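Local coordinates for protein probable histone-lysine N-methyltransferase, H3 lysine-9 specific SUVH9 (Arabidopsis thaliana, PDB 4NJ5) that plays a role in gene silencing, lacks methyltransferase activity, and may bind methylated DNA and recruit RNA polymerase V to chromatin, at residues 69-73 with 74-78; 88-92 with 93-97; 191-194 with 195-198; 473-476 with 477-481. All coordinates share one frame; numbering follows the deposited sequence.

Contact 1: 69-73 with 74-78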
ATOM      1  N   LYS A  69      19.777  15.674  -6.470  1.00 46.34           N
ATOM      2  CA  LYS A  69      18.686  16.400  -7.133  1.00 45.52           C
ATOM      3  C   LYS A  69      18.952  16.759  -8.597  1.00 40.77           C
ATOM      4  O   LYS A  69      18.214  17.546  -9.190  1.00 38.05           O
ATOM      5  CB  LYS A  69      18.309  17.655  -6.338  1.00 57.92           C
ATOM      6  CG  LYS A  69      17.113  17.478  -5.415  1.00 60.54           C
ATOM      7  CD  LYS A  69      17.247  18.325  -4.156  1.00 62.32           C
ATOM      8  CE  LYS A  69      17.689  19.739  -4.486  1.00 67.79           C
ATOM      9  NZ  LYS A  69      16.749  20.391  -5.437  1.00 68.84           N
ATOM     10  N   ARG A  70      19.989  16.170  -9.186  1.00 41.15           N
ATOM     11  CA  ARG A  70      20.397  16.533 -10.543  1.00 47.15           C
ATOM     12  C   ARG A  70      19.510  15.926 -11.632  1.00 47.42           C
ATOM     13  O   ARG A  70      19.742  16.137 -12.822  1.00 48.40           O
ATOM     14  CB  ARG A  70      21.865  16.167 -10.786  1.00 49.93           C
ATOM     15  CG  ARG A  70      22.844  16.915  -9.884  1.00 54.27           C
ATOM     16  CD  ARG A  70      24.290  16.542 -10.187  1.00 64.41           C
ATOM     17  NE  ARG A  70      25.219  17.157  -9.240  1.00 71.03           N
ATOM     18  CZ  ARG A  70      26.116  16.487  -8.522  1.00 74.44           C
ATOM     19  NH1 ARG A  70      26.218  15.170  -8.640  1.00 73.49           N
ATOM     20  NH2 ARG A  70      26.916  17.136  -7.686  1.00 77.42           N
ATOM     21  N   ILE A  71      18.489  15.182 -11.222  1.00 44.75           N
ATOM     22  CA  ILE A  71      17.575  14.563 -12.172  1.00 39.69           C
ATOM     23  C   ILE A  71      16.362  15.445 -12.444  1.00 33.98           C
ATOM     24  O   ILE A  71      15.595  15.755 -11.534  1.00 33.15           O
ATOM     25  CB  ILE A  71      17.094  13.186 -11.679  1.00 38.17           C
ATOM     26  CG1 ILE A  71      18.268  12.208 -11.620  1.00 34.67           C
ATOM     27  CG2 ILE A  71      15.992  12.651 -12.585  1.00 40.16           C
ATOM     28  CD1 ILE A  71      17.860  10.778 -11.360  1.00 31.19           C
ATOM     29  N   VAL A  72      16.198  15.852 -13.696  1.00 32.47           N
ATOM     30  CA  VAL A  72      15.005  16.586 -14.099  1.00 34.75           C
ATOM     31  C   VAL A  72      14.086  15.656 -14.886  1.00 37.86           C
ATOM     32  O   VAL A  72      14.551  14.822 -15.667  1.00 42.34           O
ATOM     33  CB  VAL A  72      15.346  17.885 -14.896  1.00 36.06           C
ATOM     34  CG1 VAL A  72      16.841  18.164 -14.850  1.00 32.22           C
ATOM     35  CG2 VAL A  72      14.848  17.811 -16.335  1.00 35.53           C
ATOM     36  N   GLY A  73      12.784  15.779 -14.656  1.00 33.87           N
ATOM     37  CA  GLY A  73      11.822  14.910 -15.306  1.00 35.21           C
ATOM     38  C   GLY A  73      11.554  13.666 -14.485  1.00 34.66           C
ATOM     39  O   GLY A  73      11.568  13.714 -13.259  1.00 38.11           O
ATOM     40  N   SER A  74      11.324  12.546 -15.157  1.00 31.48           N
ATOM     41  CA  SER A  74      10.937  11.315 -14.477  1.00 30.68           C
ATOM     42  C   SER A  74      12.041  10.756 -13.578  1.00 28.73           C
ATOM     43  O   SER A  74      13.221  10.826 -13.912  1.00 29.43           O
ATOM     44  CB  SER A  74      10.510  10.257 -15.500  1.00 29.69           C
ATOM     45  OG  SER A  74       9.586  10.794 -16.432  1.00 31.53           O
ATOM     46  N   ILE A  75      11.646  10.218 -12.427  1.00 25.02           N
ATOM     47  CA  ILE A  75      12.559   9.466 -11.580  1.00 24.98           C
ATOM     48  C   ILE A  75      12.434   7.991 -11.961  1.00 27.88           C
ATOM     49  O   ILE A  75      11.347   7.416 -11.868  1.00 29.87           O
ATOM     50  CB  ILE A  75      12.236   9.648 -10.079  1.00 23.29           C
ATOM     51  CG1 ILE A  75      12.220  11.134  -9.705  1.00 24.61           C
ATOM     52  CG2 ILE A  75      13.234   8.891  -9.214  1.00 23.49           C
ATOM     53  CD1 ILE A  75      13.548  11.857  -9.925  1.00 25.18           C
ATOM     54  N   PRO A  76      13.542   7.379 -12.411  1.00 27.27           N
ATOM     55  CA  PRO A  76      13.506   5.990 -12.879  1.00 28.28           C
ATOM     56  C   PRO A  76      13.013   5.047 -11.792  1.00 28.71           C
ATOM     57  O   PRO A  76      13.520   5.090 -10.669  1.00 26.11           O
ATOM     58  CB  PRO A  76      14.971   5.698 -13.218  1.00 38.31           C
ATOM     59  CG  PRO A  76      15.561   7.039 -13.510  1.00 38.28           C
ATOM     60  CD  PRO A  76      14.881   7.973 -12.556  1.00 35.27           C
ATOM     61  N   GLY A  77      12.021   4.226 -12.121  1.00 33.39           N
ATOM     62  CA  GLY A  77      11.464   3.280 -11.171  1.00 31.61           C
ATOM     63  C   GLY A  77      10.244   3.808 -10.438  1.00 28.64           C
ATOM     64  O   GLY A  77       9.492   3.039  -9.847  1.00 29.92           O
ATOM     65  N   VAL A  78      10.052   5.122 -10.461  1.00 24.46           N
ATOM     66  CA  VAL A  78       8.882   5.726  -9.837  1.00 23.51           C
ATOM     67  C   VAL A  78       7.874   6.090 -10.914  1.00 26.41           C
ATOM     68  O   VAL A  78       8.147   6.917 -11.780  1.00 25.04           O
ATOM     69  CB  VAL A  78       9.241   6.980  -9.023  1.00 23.73           C
ATOM     70  CG1 VAL A  78       7.996   7.540  -8.336  1.00 22.41           C
ATOM     71  CG2 VAL A  78      10.316   6.655  -8.000  1.00 21.04           C
TER
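Ile-71 turns its side chain into the bend of the loop and meets Ile-75 four residues on. With CG1 beside the backbone N (chi1 -65°), CG2 is anti to that N and is the methyl that reaches across; Ile-71 CG2 lies 3.7 Å from Ile-75 CD1, and the two side chains pass at a slant. The same Ile-71 CG2 rests 3.6 Å from Ser-74 O, so a carbonyl as well as a methyl borders it. The other branch ends looser, with Ile-71 CD1 at 4.3 Å from Pro-76 CD. Val-72 starts away from residues 74-78, and its side chain touches Leu-110. The bend itself falls at Gly-73, whose phi of 90° and psi of -145° would press a beta carbon against the carbonyl O of Val-72, a conformation that calls for glycine. Past it, Ile-75 to Val-78 forms a type II beta turn, evidenced by the hydrogen bond from Val-78 N to Ile-75 O at 3.0 Å and by Gly-77 at its third position with positive phi. Arg-175 NH1, on strand 174-180, hydrogen-bonds both Ile-71 O and Gly-73 O and so pins the bend from outside. This loop of the SRA region runs between helix 46-60 and strand 83-84, with Pro-76 and Val-78 packed on Phe-12 and Val-16 of helix 8-35.

Contact 2: 88-92 with 93-97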
ATOM      1  N   PHE A  88       8.545  13.253   3.775  1.00 19.86           N
ATOM      2  CA  PHE A  88       9.933  12.802   3.813  1.00 23.16           C
ATOM      3  C   PHE A  88      10.128  11.600   2.896  1.00 27.54           C
ATOM      4  O   PHE A  88      11.180  11.432   2.264  1.00 28.23           O
ATOM      5  CB  PHE A  88      10.322  12.437   5.239  1.00 22.99           C
ATOM      6  CG  PHE A  88      11.635  13.013   5.677  1.00 28.33           C
ATOM      7  CD1 PHE A  88      12.826  12.410   5.311  1.00 25.63           C
ATOM      8  CD2 PHE A  88      11.677  14.147   6.471  1.00 30.67           C
ATOM      9  CE1 PHE A  88      14.039  12.932   5.728  1.00 26.51           C
ATOM     10  CE2 PHE A  88      12.882  14.668   6.888  1.00 33.61           C
ATOM     11  CZ  PHE A  88      14.066  14.057   6.517  1.00 31.18           C
ATOM     12  N   GLU A  89       9.095  10.768   2.831  1.00 27.21           N
ATOM     13  CA  GLU A  89       9.070   9.627   1.930  1.00 24.85           C
ATOM     14  C   GLU A  89       9.379  10.068   0.498  1.00 27.17           C
ATOM     15  O   GLU A  89      10.114   9.391  -0.221  1.00 29.03           O
ATOM     16  CB  GLU A  89       7.701   8.942   2.000  1.00 17.92           C
ATOM     17  CG  GLU A  89       7.645   7.588   1.342  1.00 17.64           C
ATOM     18  CD  GLU A  89       6.341   6.858   1.619  1.00 18.02           C
ATOM     19  OE1 GLU A  89       5.459   7.436   2.294  1.00 18.81           O
ATOM     20  OE2 GLU A  89       6.197   5.705   1.158  1.00 17.74           O
ATOM     21  N   LEU A  90       8.834  11.217   0.101  1.00 29.29           N
ATOM     22  CA  LEU A  90       9.087  11.777  -1.223  1.00 27.20           C
ATOM     23  C   LEU A  90      10.561  12.108  -1.417  1.00 27.31           C
ATOM     24  O   LEU A  90      11.078  12.030  -2.532  1.00 26.93           O
ATOM     25  CB  LEU A  90       8.245  13.032  -1.442  1.00 17.87           C
ATOM     26  CG  LEU A  90       6.733  12.829  -1.339  1.00 18.87           C
ATOM     27  CD1 LEU A  90       6.004  14.158  -1.479  1.00 18.57           C
ATOM     28  CD2 LEU A  90       6.257  11.841  -2.391  1.00 17.27           C
ATOM     29  N   CYS A  91      11.231  12.484  -0.332  1.00 28.20           N
ATOM     30  CA  CYS A  91      12.658  12.770  -0.380  1.00 28.33           C
ATOM     31  C   CYS A  91      13.423  11.474  -0.580  1.00 29.06           C
ATOM     32  O   CYS A  91      14.379  11.418  -1.359  1.00 35.99           O
ATOM     33  CB  CYS A  91      13.129  13.452   0.906  1.00 24.33           C
ATOM     34  SG  CYS A  91      12.246  14.960   1.318  1.00 35.06           S
ATOM     35  N   VAL A  92      13.001  10.434   0.134  1.00 20.98           N
ATOM     36  CA  VAL A  92      13.618   9.118  -0.013  1.00 26.44           C
ATOM     37  C   VAL A  92      13.579   8.641  -1.468  1.00 25.91           C
ATOM     38  O   VAL A  92      14.563   8.109  -1.980  1.00 23.83           O
ATOM     39  CB  VAL A  92      12.951   8.068   0.901  1.00 26.46           C
ATOM     40  CG1 VAL A  92      13.540   6.685   0.646  1.00 22.58           C
ATOM     41  CG2 VAL A  92      13.110   8.464   2.365  1.00 27.01           C
ATOM     42  N   MET A  93      12.447   8.855  -2.135  1.00 19.67           N
ATOM     43  CA  MET A  93      12.289   8.422  -3.520  1.00 19.81           C
ATOM     44  C   MET A  93      12.750   9.456  -4.546  1.00 24.45           C
ATOM     45  O   MET A  93      12.504   9.296  -5.740  1.00 25.77           O
ATOM     46  CB  MET A  93      10.841   8.016  -3.800  1.00 28.86           C
ATOM     47  CG  MET A  93      10.646   6.514  -3.906  1.00 29.50           C
ATOM     48  SD  MET A  93      11.405   5.647  -2.521  1.00 34.87           S
ATOM     49  CE  MET A  93      10.336   6.168  -1.180  1.00 36.59           C
ATOM     50  N   GLY A  94      13.412  10.512  -4.080  1.00 24.59           N
ATOM     51  CA  GLY A  94      13.977  11.511  -4.973  1.00 25.70           C
ATOM     52  C   GLY A  94      12.972  12.331  -5.765  1.00 25.69           C
ATOM     53  O   GLY A  94      13.336  12.989  -6.742  1.00 25.59           O
ATOM     54  N   LEU A  95      11.710  12.301  -5.349  1.00 24.25           N
ATOM     55  CA  LEU A  95      10.663  13.050  -6.040  1.00 22.95           C
ATOM     56  C   LEU A  95      10.670  14.526  -5.659  1.00 19.58           C
ATOM     57  O   LEU A  95      10.480  15.396  -6.503  1.00 19.86           O
ATOM     58  CB  LEU A  95       9.288  12.453  -5.739  1.00 22.49           C
ATOM     59  CG  LEU A  95       8.900  11.190  -6.503  1.00 25.55           C
ATOM     60  CD1 LEU A  95       7.738  10.491  -5.813  1.00 27.06           C
ATOM     61  CD2 LEU A  95       8.553  11.520  -7.950  1.00 24.83           C
ATOM     62  N   HIS A  96      10.886  14.798  -4.379  1.00 19.94           N
ATOM     63  CA  HIS A  96      10.807  16.156  -3.866  1.00 19.69           C
ATOM     64  C   HIS A  96      11.666  16.246  -2.617  1.00 21.53           C
ATOM     65  O   HIS A  96      11.455  15.501  -1.661  1.00 19.92           O
ATOM     66  CB  HIS A  96       9.356  16.505  -3.538  1.00 24.26           C
ATOM     67  CG  HIS A  96       9.105  17.967  -3.368  1.00 23.02           C
ATOM     68  ND1 HIS A  96       9.393  18.644  -2.198  1.00 19.73           N
ATOM     69  CD2 HIS A  96       8.579  18.890  -4.207  1.00 20.32           C
ATOM     70  CE1 HIS A  96       9.063  19.910  -2.331  1.00 20.06           C
ATOM     71  NE2 HIS A  96       8.563  20.089  -3.544  1.00 20.52           N
ATOM     72  N   GLY A  97      12.633  17.160  -2.628  1.00 25.32           N
ATOM     73  CA  GLY A  97      13.622  17.236  -1.569  1.00 23.07           C
ATOM     74  C   GLY A  97      13.341  18.213  -0.443  1.00 25.54           C
ATOM     75  O   GLY A  97      14.117  18.287   0.507  1.00 30.06           O
TER
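One carbonyl, Leu-90 O, receives hydrogen bonds from two successive N-H groups of the chain leaving helix 87-92: Leu-95 N at 2.9 Å, nearly in line with the C=O bond, and His-96 N in a weaker bond at 3.3 Å. Inside that loop Gly-94 N hydrogen-bonds Cys-91 O at 3.0 Å, its donor standing above the carbonyl plane. The 6→1 bond of Leu-95 to Leu-90 and the 5→2 bond of Gly-94 to Cys-91 define a Schellman motif, with Gly-94, at positive phi, as the C-prime residue that ends the helix. Its usual apolar partnership is present: Leu-90 CD2 and Leu-95 CD1 approach to 4.0 Å as the side chains slant past each other. Before the turn, Met-93 N still makes a helical bond to Glu-89 O. The Met-93 chain bends at chi2 (49°) and chi3 (69°), which folds CE back to pack 3.4 Å from Glu-89 O, 3.7 Å from Val-92 CG1 and 4.0 Å from Glu-89 CG. With an alanine here, the space filled by SD and CE would probably become a gap beside Val-92 and Glu-89 CG. Farther along the side chain, the Glu-89 carboxylate forms a salt bridge with Arg-20 of helix 8-35, while His-96 NE2 is hydrogen-bonded to Gly-102 O.

Contact 3: 191-194 with 195-198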
ATOM      1  N   TYR A 191       0.029  11.217  -0.674  1.00 19.31           N
ATOM      2  CA  TYR A 191       0.726  11.920  -1.750  1.00 17.46           C
ATOM      3  C   TYR A 191       0.811  11.031  -2.978  1.00 19.27           C
ATOM      4  O   TYR A 191       1.284   9.897  -2.904  1.00 23.56           O
ATOM      5  CB  TYR A 191       2.128  12.369  -1.316  1.00 17.95           C
ATOM      6  CG  TYR A 191       2.097  13.346  -0.172  1.00 17.56           C
ATOM      7  CD1 TYR A 191       1.587  14.624  -0.345  1.00 16.59           C
ATOM      8  CD2 TYR A 191       2.552  12.986   1.087  1.00 20.53           C
ATOM      9  CE1 TYR A 191       1.535  15.518   0.702  1.00 18.56           C
ATOM     10  CE2 TYR A 191       2.508  13.872   2.140  1.00 22.90           C
ATOM     11  CZ  TYR A 191       1.994  15.137   1.945  1.00 23.91           C
ATOM     12  OH  TYR A 191       1.947  16.025   2.993  1.00 30.48           O
ATOM     13  N   VAL A 192       0.341  11.546  -4.108  1.00 16.72           N
ATOM     14  CA  VAL A 192       0.348  10.771  -5.338  1.00 17.54           C
ATOM     15  C   VAL A 192       1.110  11.495  -6.445  1.00 17.65           C
ATOM     16  O   VAL A 192       0.966  12.701  -6.634  1.00 17.34           O
ATOM     17  CB  VAL A 192      -1.086  10.402  -5.791  1.00 18.44           C
ATOM     18  CG1 VAL A 192      -1.912  11.650  -6.066  1.00 18.49           C
ATOM     19  CG2 VAL A 192      -1.042   9.491  -7.012  1.00 19.56           C
ATOM     20  N   TYR A 193       1.946  10.752  -7.158  1.00 20.73           N
ATOM     21  CA  TYR A 193       2.720  11.317  -8.251  1.00 19.12           C
ATOM     22  C   TYR A 193       1.865  11.381  -9.513  1.00 19.77           C
ATOM     23  O   TYR A 193       1.340  10.368  -9.962  1.00 20.73           O
ATOM     24  CB  TYR A 193       3.977  10.480  -8.470  1.00 19.24           C
ATOM     25  CG  TYR A 193       4.796  10.878  -9.671  1.00 24.77           C
ATOM     26  CD1 TYR A 193       5.287  12.170  -9.806  1.00 24.95           C
ATOM     27  CD2 TYR A 193       5.101   9.952 -10.663  1.00 21.89           C
ATOM     28  CE1 TYR A 193       6.045  12.534 -10.904  1.00 26.42           C
ATOM     29  CE2 TYR A 193       5.859  10.307 -11.763  1.00 23.58           C
ATOM     30  CZ  TYR A 193       6.329  11.597 -11.877  1.00 22.26           C
ATOM     31  OH  TYR A 193       7.079  11.953 -12.970  1.00 23.54           O
ATOM     32  N   ASP A 194       1.712  12.578 -10.074  1.00 19.77           N
ATOM     33  CA  ASP A 194       0.874  12.766 -11.257  1.00 20.99           C
ATOM     34  C   ASP A 194       1.674  12.977 -12.541  1.00 22.08           C
ATOM     35  O   ASP A 194       1.101  13.266 -13.590  1.00 23.28           O
ATOM     36  CB  ASP A 194      -0.104  13.931 -11.062  1.00 24.19           C
ATOM     37  CG  ASP A 194      -1.348  13.533 -10.286  1.00 24.87           C
ATOM     38  OD1 ASP A 194      -1.656  12.322 -10.220  1.00 21.13           O
ATOM     39  OD2 ASP A 194      -2.025  14.439  -9.751  1.00 21.64           O
ATOM     40  N   GLY A 195       2.993  12.846 -12.461  1.00 21.90           N
ATOM     41  CA  GLY A 195       3.818  12.932 -13.651  1.00 23.23           C
ATOM     42  C   GLY A 195       4.414  14.299 -13.942  1.00 23.74           C
ATOM     43  O   GLY A 195       4.687  15.089 -13.031  1.00 21.67           O
ATOM     44  N   LEU A 196       4.605  14.577 -15.229  1.00 24.55           N
ATOM     45  CA  LEU A 196       5.356  15.747 -15.670  1.00 24.76           C
ATOM     46  C   LEU A 196       4.475  16.839 -16.267  1.00 25.03           C
ATOM     47  O   LEU A 196       3.566  16.571 -17.049  1.00 34.02           O
ATOM     48  CB  LEU A 196       6.430  15.328 -16.676  1.00 28.32           C
ATOM     49  CG  LEU A 196       7.404  14.269 -16.155  1.00 29.27           C
ATOM     50  CD1 LEU A 196       8.373  13.825 -17.241  1.00 30.58           C
ATOM     51  CD2 LEU A 196       8.151  14.800 -14.939  1.00 25.07           C
ATOM     52  N   PHE A 197       4.764  18.075 -15.882  1.00 24.10           N
ATOM     53  CA  PHE A 197       4.043  19.244 -16.352  1.00 24.32           C
ATOM     54  C   PHE A 197       5.074  20.255 -16.828  1.00 25.81           C
ATOM     55  O   PHE A 197       6.230  20.202 -16.421  1.00 26.87           O
ATOM     56  CB  PHE A 197       3.238  19.865 -15.206  1.00 23.72           C
ATOM     57  CG  PHE A 197       1.979  19.115 -14.848  1.00 25.27           C
ATOM     58  CD1 PHE A 197       2.036  17.839 -14.305  1.00 22.24           C
ATOM     59  CD2 PHE A 197       0.738  19.708 -15.019  1.00 24.49           C
ATOM     60  CE1 PHE A 197       0.877  17.164 -13.959  1.00 22.29           C
ATOM     61  CE2 PHE A 197      -0.422  19.037 -14.686  1.00 25.91           C
ATOM     62  CZ  PHE A 197      -0.354  17.763 -14.151  1.00 25.46           C
ATOM     63  N   ARG A 198       4.664  21.178 -17.686  1.00 30.92           N
ATOM     64  CA  ARG A 198       5.541  22.279 -18.066  1.00 31.85           C
ATOM     65  C   ARG A 198       4.914  23.608 -17.688  1.00 30.22           C
ATOM     66  O   ARG A 198       3.697  23.769 -17.762  1.00 29.75           O
ATOM     67  CB  ARG A 198       5.877  22.245 -19.560  1.00 35.41           C
ATOM     68  CG  ARG A 198       7.132  21.452 -19.877  1.00 39.51           C
ATOM     69  CD  ARG A 198       7.634  21.715 -21.288  1.00 41.58           C
ATOM     70  NE  ARG A 198       8.718  20.801 -21.637  1.00 42.02           N
ATOM     71  CZ  ARG A 198       8.540  19.637 -22.254  1.00 44.10           C
ATOM     72  NH1 ARG A 198       7.319  19.249 -22.598  1.00 47.19           N
ATOM     73  NH2 ARG A 198       9.580  18.862 -22.529  1.00 40.44           N
TER
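The ring of Tyr-193 lies flat against the backbone two residues ahead: Gly-195 N sits over its centre, 3.4 Å above the plane, and Gly-195 CA stands 3.8 Å from the ring centroid. At 29° off the ring normal, this second approach is a CH-pi contact over the face. The Phe-197 ring is used differently, presenting its edge, where CE1 comes to 3.9 Å from Asp-194 O near the ring plane. Tyr-193 reaches forward along the chain because its CG is anti to the backbone N, and this carries the phenol over the peptide joining Asp-194 to Gly-195. Beyond the ring, Tyr-193 OH lies 3.6 Å from Leu-196 CD2. Both segments belong to the long strand 190-206 of the SRA sheet, which pairs antiparallel with strands 174-180 and 212-220. The strand bends sharply here: the axes of the short segments 191-194 and 195-198 differ in direction by 62°. Asp-194 has left the psi of an extended strand, and Gly-195 follows at phi 95°, where a beta carbon would clash with Asp-194 O at 2.4 Å; these backbone angles call for glycine, so the bend probably relies on it. Polar groups around it find partners in neighbouring elements. The Asp-194 carboxylate forms a salt bridge with Arg-178 and a hydrogen bond with Ser-229 OG, and Asp-194 O accepts from Arg-220 NE. On the far side of the glycine, Leu-196 N is hydrogen-bonded to Gln-224 OE1.

Contact 4: 473-476 with 477-481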
ATOM      1  N   PHE A 473       0.208 -18.279   6.852  1.00 20.54           N
ATOM      2  CA  PHE A 473      -0.630 -19.268   7.519  1.00 22.62           C
ATOM      3  C   PHE A 473      -0.892 -18.863   8.972  1.00 23.96           C
ATOM      4  O   PHE A 473       0.043 -18.661   9.751  1.00 20.24           O
ATOM      5  CB  PHE A 473      -0.009 -20.668   7.431  1.00 24.73           C
ATOM      6  CG  PHE A 473       0.073 -21.207   6.025  1.00 28.39           C
ATOM      7  CD1 PHE A 473      -1.078 -21.420   5.282  1.00 30.58           C
ATOM      8  CD2 PHE A 473       1.299 -21.504   5.450  1.00 31.89           C
ATOM      9  CE1 PHE A 473      -1.009 -21.912   3.985  1.00 33.81           C
ATOM     10  CE2 PHE A 473       1.376 -22.000   4.154  1.00 35.13           C
ATOM     11  CZ  PHE A 473       0.220 -22.204   3.422  1.00 33.65           C
ATOM     12  N   VAL A 474      -2.166 -18.761   9.313  1.00 21.65           N
ATOM     13  CA  VAL A 474      -2.613 -18.284  10.577  1.00 20.11           C
ATOM     14  C   VAL A 474      -3.546 -19.203  11.342  1.00 27.46           C
ATOM     15  O   VAL A 474      -4.418 -19.806  10.816  1.00 29.11           O
ATOM     16  CB  VAL A 474      -3.234 -16.905  10.454  1.00 17.97           C
ATOM     17  CG1 VAL A 474      -3.820 -16.454  11.749  1.00 16.97           C
ATOM     18  CG2 VAL A 474      -2.226 -15.925   9.955  1.00 16.62           C
ATOM     19  N   LEU A 475      -3.330 -19.256  12.635  1.00 29.32           N
ATOM     20  CA  LEU A 475      -4.214 -19.928  13.525  1.00 28.86           C
ATOM     21  C   LEU A 475      -4.848 -18.955  14.465  1.00 31.69           C
ATOM     22  O   LEU A 475      -4.194 -18.117  15.034  1.00 33.90           O
ATOM     23  CB  LEU A 475      -3.465 -20.971  14.301  1.00 19.94           C
ATOM     24  CG  LEU A 475      -3.027 -22.172  13.536  1.00 22.12           C
ATOM     25  CD1 LEU A 475      -2.047 -22.934  14.371  1.00 21.67           C
ATOM     26  CD2 LEU A 475      -4.208 -23.031  13.152  1.00 22.44           C
ATOM     27  N   HIS A 476      -6.151 -19.032  14.600  1.00 36.51           N
ATOM     28  CA  HIS A 476      -6.813 -18.312  15.648  1.00 37.06           C
ATOM     29  C   HIS A 476      -7.913 -19.050  16.310  1.00 37.75           C
ATOM     30  O   HIS A 476      -7.940 -19.176  17.509  1.00 41.42           O
ATOM     31  CB  HIS A 476      -7.233 -16.927  15.236  1.00 24.98           C
ATOM     32  CG  HIS A 476      -8.203 -16.904  14.134  1.00 24.69           C
ATOM     33  ND1 HIS A 476      -9.494 -16.967  14.328  1.00 29.11           N
ATOM     34  CD2 HIS A 476      -8.019 -16.824  12.802  1.00 20.42           C
ATOM     35  CE1 HIS A 476     -10.098 -16.926  13.167  1.00 27.03           C
ATOM     36  NE2 HIS A 476      -9.195 -16.810  12.248  1.00 23.70           N
ATOM     37  N   ASP A 477      -8.892 -19.440  15.542  1.00 27.03           N
ATOM     38  CA  ASP A 477     -10.014 -20.180  16.048  1.00 27.16           C
ATOM     39  C   ASP A 477      -9.809 -21.646  16.471  1.00 24.16           C
ATOM     40  O   ASP A 477     -10.531 -22.130  17.256  1.00 27.58           O
ATOM     41  CB  ASP A 477     -11.220 -19.987  15.158  1.00 31.80           C
ATOM     42  CG  ASP A 477     -11.015 -20.527  13.821  1.00 32.33           C
ATOM     43  OD1 ASP A 477      -9.892 -20.522  13.347  1.00 30.26           O
ATOM     44  OD2 ASP A 477     -11.994 -20.938  13.254  1.00 31.13           O
ATOM     45  N   HIS A 478      -8.834 -22.313  15.907  1.00 22.09           N
ATOM     46  CA  HIS A 478      -8.518 -23.661  16.228  1.00 25.68           C
ATOM     47  C   HIS A 478      -7.053 -23.806  16.375  1.00 28.03           C
ATOM     48  O   HIS A 478      -6.340 -22.906  16.027  1.00 29.17           O
ATOM     49  CB  HIS A 478      -9.071 -24.599  15.192  1.00 26.36           C
ATOM     50  CG  HIS A 478      -8.259 -24.722  13.954  1.00 26.89           C
ATOM     51  ND1 HIS A 478      -7.081 -25.277  13.928  1.00 30.37           N
ATOM     52  CD2 HIS A 478      -8.545 -24.399  12.678  1.00 28.62           C
ATOM     53  CE1 HIS A 478      -6.620 -25.279  12.714  1.00 35.67           C
ATOM     54  NE2 HIS A 478      -7.515 -24.750  11.944  1.00 33.78           N
ATOM     55  N   ASN A 479      -6.582 -24.918  16.908  1.00 23.86           N
ATOM     56  CA  ASN A 479      -5.146 -25.127  17.094  1.00 28.55           C
ATOM     57  C   ASN A 479      -4.517 -26.343  16.412  1.00 26.98           C
ATOM     58  O   ASN A 479      -3.584 -26.941  16.943  1.00 27.63           O
ATOM     59  CB  ASN A 479      -4.787 -25.108  18.580  1.00 65.10           C
ATOM     60  CG  ASN A 479      -3.984 -23.885  18.958  1.00 76.89           C
ATOM     61  OD1 ASN A 479      -3.311 -23.290  18.116  1.00 79.34           O
ATOM     62  ND2 ASN A 479      -4.053 -23.498  20.222  1.00 82.42           N
ATOM     63  N   SER A 480      -5.006 -26.688  15.229  1.00 25.34           N
ATOM     64  CA  SER A 480      -4.425 -27.782  14.465  1.00 31.37           C
ATOM     65  C   SER A 480      -3.370 -27.268  13.495  1.00 26.44           C
ATOM     66  O   SER A 480      -3.694 -26.540  12.557  1.00 23.91           O
ATOM     67  CB  SER A 480      -5.507 -28.533  13.693  1.00 58.08           C
ATOM     68  OG  SER A 480      -4.934 -29.519  12.851  1.00 63.02           O
ATOM     69  N   LEU A 481      -2.116 -27.653  13.718  1.00 29.97           N
ATOM     70  CA  LEU A 481      -1.016 -27.270  12.829  1.00 31.30           C
ATOM     71  C   LEU A 481      -1.241 -27.719  11.387  1.00 31.67           C
ATOM     72  O   LEU A 481      -0.738 -27.100  10.452  1.00 34.44           O
ATOM     73  CB  LEU A 481       0.316 -27.832  13.334  1.00 35.72           C
ATOM     74  CG  LEU A 481       1.039 -27.130  14.488  1.00 39.14           C
ATOM     75  CD1 LEU A 481       0.407 -25.787  14.827  1.00 37.53           C
ATOM     76  CD2 LEU A 481       1.103 -28.025  15.716  1.00 42.37           C
TER
HETATM   77  O   HOH W   1      -7.176 -21.601  13.107  1.00 21.09           O
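In the SET domain, strand 469-475 runs out at Leu-475 into the loop leading to its antiparallel partner, strand 485-490, and the contact folds the start of that loop back over the strand end. Leu-475 CD2 closes to 3.3 Å on His-478 CE1, an oblique approach to the imidazole. Leu-475 CD1 meets Leu-481 CD1 at 3.8 Å, the two side chains nearly perpendicular. At the turn Asp-477 OD1 lies over one face of the His-476 ring, 3.6 Å above the plane and offset toward the rim; the carboxylate and ring planes are 28° apart. Asp-477 has its charged partner in Arg-485, whose side chain also touches His-476. A serine in place of His-476 would probably leave no ring face under Asp-477 OD1 and a gap beside Arg-485. The His-476 side chain is about 7 Å from that of Cys-340, a ligand of the pre-SET zinc cluster. A water bridges the turn, accepting a hydrogen bond from His-476 N at 3.1 Å and donating to Asp-477 OD1 at 2.9 Å and, weakly, to His-478 O. His-478 is fixed at both ring nitrogens: NE2 hydrogen-bonds Phe-483 O, and ND1 accepts from Ser-480 N at 2.8 Å, in the ring plane and nearly straight at 171°.

How the contacts relate
From the N terminus the four contacts follow in series, none nested in or crossing another. Contact 1 closes a loop bend before strand 83-84, contact 2 ends helix 87-92, and contact 3 bends strand 190-206. These three share the SRA region and touch one another. Ile-75 of contact 1 packs by CD1 at 3.4 Å from Gly-94 O of contact 2, and Gly-73 and Ser-74 of contact 1 pack against Leu-196 of contact 3. Leu-95 CD2 reaches Tyr-193 CD1 at 3.8 Å, joining contacts 2 and 3. Across the molecule, contact 4 folds the start of a SET-domain loop back on strand 469-475, about 41 to 46 Å from the others, centre to centre.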